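PhiAB6 tailspike (Unidentified phage, PDB 5JS4) probably binds and fragments the exopolysaccharide of its host, Acinetobacter baumannii, as a trimeric beta-helical tailspike of the phage. Local coordinates at residues 382-393 with 410-421. Numbering follows the deposited sequence.
Sequences LVGFNFTNAWLY and STTGTFHNIYFQ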
loop_
_atom_site.group_PDB
_atom_site.type_symbol
_atom_site.label_atom_id
_atom_site.label_comp_id
_atom_site.label_asym_id
_atom_site.label_seq_id
_atom_site.Cartn_x
_atom_site.Cartn_y
_atom_site.Cartn_z
ATOM N N LEU A 382 -13.674 -10.791 -14.711
ATOM C CA LEU A 382 -12.239 -10.642 -14.484
ATOM C C LEU A 382 -11.669 -11.841 -13.739
ATOM O O LEU A 382 -12.294 -12.373 -12.823
ATOM C CB LEU A 382 -11.928 -9.397 -13.650
ATOM C CG LEU A 382 -12.465 -8.035 -14.072
ATOM C CD1 LEU A 382 -11.976 -6.975 -13.096
ATOM C CD2 LEU A 382 -12.036 -7.700 -15.487
ATOM N N VAL A 383 -10.478 -12.253 -14.147
ATOM C CA VAL A 383 -9.622 -13.116 -13.336
ATOM C C VAL A 383 -8.233 -13.098 -13.975
ATOM O O VAL A 383 -8.081 -13.415 -15.155
ATOM C CB VAL A 383 -10.199 -14.548 -13.151
ATOM C CG1 VAL A 383 -10.888 -15.044 -14.415
ATOM C CG2 VAL A 383 -9.123 -15.521 -12.678
ATOM N N GLY A 384 -7.228 -12.689 -13.206
ATOM C CA GLY A 384 -5.884 -12.498 -13.750
ATOM C C GLY A 384 -5.873 -11.444 -14.846
ATOM O O GLY A 384 -5.278 -11.643 -15.906
ATOM N N PHE A 385 -6.540 -10.323 -14.572
ATOM C CA PHE A 385 -6.771 -9.254 -15.539
ATOM C C PHE A 385 -5.998 -8.019 -15.092
ATOM O O PHE A 385 -6.322 -7.419 -14.070
ATOM C CB PHE A 385 -8.272 -8.956 -15.601
ATOM C CG PHE A 385 -8.677 -7.995 -16.688
ATOM C CD1 PHE A 385 -8.632 -6.621 -16.476
ATOM C CD2 PHE A 385 -9.147 -8.462 -17.910
ATOM C CE1 PHE A 385 -9.031 -5.736 -17.466
ATOM C CE2 PHE A 385 -9.540 -7.582 -18.907
ATOM C CZ PHE A 385 -9.484 -6.217 -18.684
ATOM N N ASN A 386 -4.977 -7.642 -15.856
ATOM C CA ASN A 386 -4.081 -6.562 -15.462
ATOM C C ASN A 386 -4.166 -5.397 -16.436
ATOM O O ASN A 386 -3.994 -5.569 -17.642
ATOM C CB ASN A 386 -2.657 -7.093 -15.360
ATOM C CG ASN A 386 -2.541 -8.244 -14.382
ATOM O OD1 ASN A 386 -2.090 -9.338 -14.736
ATOM N ND2 ASN A 386 -2.973 -8.015 -13.149
ATOM N N PHE A 387 -4.431 -4.216 -15.884
ATOM C CA PHE A 387 -4.742 -3.015 -16.650
ATOM C C PHE A 387 -3.939 -1.858 -16.060
ATOM O O PHE A 387 -4.097 -1.539 -14.887
ATOM C CB PHE A 387 -6.246 -2.738 -16.532
ATOM C CG PHE A 387 -6.771 -1.722 -17.506
ATOM C CD1 PHE A 387 -6.563 -0.365 -17.306
ATOM C CD2 PHE A 387 -7.508 -2.124 -18.609
ATOM C CE1 PHE A 387 -7.061 0.568 -18.203
ATOM C CE2 PHE A 387 -8.010 -1.197 -19.504
ATOM C CZ PHE A 387 -7.786 0.151 -19.303
ATOM N N THR A 388 -3.075 -1.234 -16.857
ATOM C CA THR A 388 -2.255 -0.135 -16.341
ATOM C C THR A 388 -1.874 0.895 -17.399
ATOM O O THR A 388 -1.797 0.584 -18.584
ATOM C CB THR A 388 -0.969 -0.665 -15.653
ATOM O OG1 THR A 388 -0.367 0.379 -14.873
ATOM C CG2 THR A 388 0.042 -1.201 -16.678
ATOM N N ASN A 389 -1.624 2.121 -16.942
ATOM C CA ASN A 389 -1.055 3.184 -17.767
ATOM C C ASN A 389 -1.946 3.485 -18.963
ATOM O O ASN A 389 -1.602 3.205 -20.112
ATOM C CB ASN A 389 0.381 2.855 -18.205
ATOM C CG ASN A 389 1.386 2.989 -17.073
ATOM O OD1 ASN A 389 2.332 3.787 -17.147
ATOM N ND2 ASN A 389 1.185 2.228 -16.013
ATOM N N ALA A 390 -3.106 4.058 -18.665
ATOM C CA ALA A 390 -4.123 4.314 -19.667
ATOM C C ALA A 390 -4.674 5.717 -19.506
ATOM O O ALA A 390 -4.966 6.150 -18.390
ATOM C CB ALA A 390 -5.242 3.299 -19.546
ATOM N N TRP A 391 -4.798 6.418 -20.630
ATOM C CA TRP A 391 -5.439 7.725 -20.674
ATOM C C TRP A 391 -6.754 7.540 -21.413
ATOM O O TRP A 391 -6.771 7.298 -22.618
ATOM C CB TRP A 391 -4.516 8.758 -21.331
ATOM C CG TRP A 391 -3.198 8.862 -20.599
ATOM C CD1 TRP A 391 -3.006 8.739 -19.252
ATOM C CD2 TRP A 391 -1.900 9.097 -21.166
ATOM N NE1 TRP A 391 -1.678 8.876 -18.945
ATOM C CE2 TRP A 391 -0.975 9.095 -20.098
ATOM C CE3 TRP A 391 -1.428 9.302 -22.468
ATOM C CZ2 TRP A 391 0.394 9.290 -20.293
ATOM C CZ3 TRP A 391 -0.065 9.496 -22.659
ATOM C CH2 TRP A 391 0.828 9.490 -21.577
ATOM N N LEU A 392 -7.848 7.620 -20.659
ATOM C CA LEU A 392 -9.175 7.262 -21.145
ATOM C C LEU A 392 -10.054 8.505 -21.134
ATOM O O LEU A 392 -10.605 8.878 -20.100
ATOM C CB LEU A 392 -9.765 6.149 -20.271
ATOM C CG LEU A 392 -8.937 4.858 -20.200
ATOM C CD1 LEU A 392 -9.618 3.827 -19.312
ATOM C CD2 LEU A 392 -8.680 4.278 -21.583
ATOM N N TYR A 393 -10.166 9.141 -22.298
ATOM C CA TYR A 393 -10.772 10.464 -22.413
ATOM C C TYR A 393 -12.090 10.426 -23.188
ATOM O O TYR A 393 -12.204 9.757 -24.216
ATOM C CB TYR A 393 -9.811 11.427 -23.119
ATOM C CG TYR A 393 -8.712 12.032 -22.259
ATOM C CD1 TYR A 393 -7.930 11.245 -21.413
ATOM C CD2 TYR A 393 -8.423 13.396 -22.330
ATOM C CE1 TYR A 393 -6.916 11.800 -20.649
ATOM C CE2 TYR A 393 -7.405 13.956 -21.570
ATOM C CZ TYR A 393 -6.655 13.153 -20.731
ATOM O OH TYR A 393 -5.645 13.694 -19.968
ATOM N N SER A 410 -16.277 -11.339 -10.756
ATOM C CA SER A 410 -14.949 -10.875 -11.139
ATOM C C SER A 410 -13.994 -10.953 -9.957
ATOM O O SER A 410 -14.362 -10.622 -8.828
ATOM C CB SER A 410 -15.020 -9.433 -11.645
ATOM O OG SER A 410 -15.630 -9.372 -12.919
ATOM N N THR A 411 -12.771 -11.406 -10.224
ATOM C CA THR A 411 -11.723 -11.444 -9.212
ATOM C C THR A 411 -10.390 -10.996 -9.781
ATOM O O THR A 411 -10.218 -10.883 -10.997
ATOM C CB THR A 411 -11.499 -12.860 -8.638
ATOM O OG1 THR A 411 -10.784 -13.660 -9.589
ATOM C CG2 THR A 411 -12.817 -13.534 -8.277
ATOM N N THR A 412 -9.455 -10.748 -8.869
ATOM C CA THR A 412 -8.032 -10.630 -9.178
ATOM C C THR A 412 -7.733 -9.804 -10.432
ATOM O O THR A 412 -6.967 -10.217 -11.311
ATOM C CB THR A 412 -7.363 -12.021 -9.239
ATOM O OG1 THR A 412 -8.022 -12.858 -10.202
ATOM C CG2 THR A 412 -7.422 -12.686 -7.873
ATOM N N GLY A 413 -8.355 -8.629 -10.491
ATOM C CA GLY A 413 -8.094 -7.647 -11.531
ATOM C C GLY A 413 -7.339 -6.472 -10.942
ATOM O O GLY A 413 -7.638 -6.048 -9.827
ATOM N N THR A 414 -6.359 -5.955 -11.677
ATOM C CA THR A 414 -5.595 -4.796 -11.225
ATOM C C THR A 414 -5.799 -3.631 -12.187
ATOM O O THR A 414 -5.802 -3.809 -13.408
ATOM C CB THR A 414 -4.093 -5.109 -11.068
ATOM O OG1 THR A 414 -3.518 -5.419 -12.343
ATOM C CG2 THR A 414 -3.887 -6.282 -10.109
ATOM N N PHE A 415 -5.969 -2.445 -11.611
ATOM C CA PHE A 415 -6.275 -1.234 -12.352
ATOM C C PHE A 415 -5.416 -0.109 -11.799
ATOM O O PHE A 415 -5.724 0.448 -10.749
ATOM C CB PHE A 415 -7.765 -0.918 -12.237
ATOM C CG PHE A 415 -8.636 -1.971 -12.850
ATOM C CD1 PHE A 415 -8.901 -1.961 -14.213
ATOM C CD2 PHE A 415 -9.151 -3.000 -12.078
ATOM C CE1 PHE A 415 -9.689 -2.944 -14.788
ATOM C CE2 PHE A 415 -9.930 -3.991 -12.649
ATOM C CZ PHE A 415 -10.200 -3.961 -14.005
ATOM N N HIS A 416 -4.321 0.192 -12.498
ATOM C CA HIS A 416 -3.322 1.144 -12.013
ATOM C C HIS A 416 -3.028 2.229 -13.030
ATOM O O HIS A 416 -3.057 1.983 -14.231
ATOM C CB HIS A 416 -1.995 0.435 -11.718
ATOM C CG HIS A 416 -2.070 -0.592 -10.630
ATOM N ND1 HIS A 416 -1.135 -1.594 -10.496
ATOM C CD2 HIS A 416 -2.965 -0.777 -9.633
ATOM C CE1 HIS A 416 -1.446 -2.347 -9.456
ATOM N NE2 HIS A 416 -2.550 -1.870 -8.911
ATOM N N ASN A 417 -2.694 3.420 -12.540
ATOM C CA ASN A 417 -2.199 4.500 -13.395
ATOM C C ASN A 417 -3.171 4.805 -14.534
ATOM O O ASN A 417 -2.781 4.814 -15.703
ATOM C CB ASN A 417 -0.809 4.163 -13.982
ATOM C CG ASN A 417 0.250 3.847 -12.929
ATOM O OD1 ASN A 417 1.288 3.266 -13.255
ATOM N ND2 ASN A 417 0.019 4.243 -11.690
ATOM N N ILE A 418 -4.437 5.032 -14.190
ATOM C CA ILE A 418 -5.459 5.341 -15.186
ATOM C C ILE A 418 -5.974 6.758 -14.986
ATOM O O ILE A 418 -6.365 7.137 -13.878
ATOM C CB ILE A 418 -6.663 4.379 -15.135
ATOM C CG1 ILE A 418 -6.200 2.918 -15.098
ATOM C CG2 ILE A 418 -7.566 4.623 -16.344
ATOM C CD1 ILE A 418 -7.313 1.929 -14.818
ATOM N N TYR A 419 -5.970 7.521 -16.076
ATOM C CA TYR A 419 -6.466 8.890 -16.113
ATOM C C TYR A 419 -7.787 8.888 -16.877
ATOM O O TYR A 419 -7.794 8.755 -18.100
ATOM C CB TYR A 419 -5.437 9.773 -16.828
ATOM C CG TYR A 419 -5.493 11.271 -16.574
ATOM C CD1 TYR A 419 -6.666 11.922 -16.181
ATOM C CD2 TYR A 419 -4.356 12.043 -16.769
ATOM C CE1 TYR A 419 -6.685 13.298 -15.973
ATOM C CE2 TYR A 419 -4.366 13.408 -16.565
ATOM C CZ TYR A 419 -5.530 14.033 -16.168
ATOM O OH TYR A 419 -5.513 15.396 -15.971
ATOM N N PHE A 420 -8.895 9.004 -16.150
ATOM C CA PHE A 420 -10.221 9.151 -16.751
ATOM C C PHE A 420 -10.545 10.645 -16.819
ATOM O O PHE A 420 -10.616 11.303 -15.778
ATOM C CB PHE A 420 -11.297 8.466 -15.900
ATOM C CG PHE A 420 -11.103 6.982 -15.699
ATOM C CD1 PHE A 420 -11.661 6.069 -16.581
ATOM C CD2 PHE A 420 -10.426 6.498 -14.585
ATOM C CE1 PHE A 420 -11.517 4.705 -16.382
ATOM C CE2 PHE A 420 -10.280 5.135 -14.377
ATOM C CZ PHE A 420 -10.828 4.238 -15.277
ATOM N N GLN A 421 -10.754 11.183 -18.021
ATOM C CA GLN A 421 -11.040 12.615 -18.168
ATOM C C GLN A 421 -12.228 12.901 -19.080
ATOM O O GLN A 421 -12.331 12.353 -20.181
ATOM C CB GLN A 421 -9.813 13.379 -18.676
ATOM C CG GLN A 421 -10.000 14.896 -18.654
ATOM C CD GLN A 421 -8.722 15.678 -18.918
ATOM O OE1 GLN A 421 -7.652 15.344 -18.403
ATOM N NE2 GLN A 421 -8.831 16.738 -19.710
HETATM O O HOH W 1 -4.127 -9.827 -11.388
HETATM O O HOH W 2 -2.295 -3.267 -13.354
HETATM O O HOH W 3 4.251 3.439 -14.811
HETATM O O HOH W 4 -2.133 7.777 -16.156
#
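Phe385 to Thr388 pair in parallel with Gly413 to His416, and Ala390 to Tyr393 pair with Ile418 to Gln421, the axes of the first pair 4.7 Å apart. These are successive coils of a right-handed parallel beta-helix, and the chain turns a corner at Asn389 in one coil and at Asn417 in the next. Phe385, Phe387 and Phe415 form an aromatic cluster inside the coil. Phe415 CD1 lies 3.6 Å from Phe387 CB, and both Phe385 and Phe387 meet the Phe415 ring obliquely, planes at 35°. Leu382 CD1 reaches the edge of the Phe415 ring, in its plane, while Leu382 CD2 sits over one face of the Phe385 ring, toward its rim. Further on, Leu392 CD1 touches Phe420 CE1 at 3.6 Å.

Asn386 and Thr414 lie on the other side of the sheet, near the third subunit. Asn386 ND2 donates to Thr414 OG1 at 2.8 Å, with the hydroxyl in the amide plane. Asn386 CG stands beside the backbone N (chi1 -57°), which lets ND2 lean toward the next coil. At the corner, Asn389 ND2 gives Asn417 OD1 a weak bond of 2.9 Å. Tyr393 turns its edge to the face of Tyr419, and the Tyr393 hydroxyl is hydrogen-bonded to the hydroxyl of Tyr360 of the second subunit. Gln421 CB sits over the centre of the Tyr393 ring, 3.6 Å from its centroid.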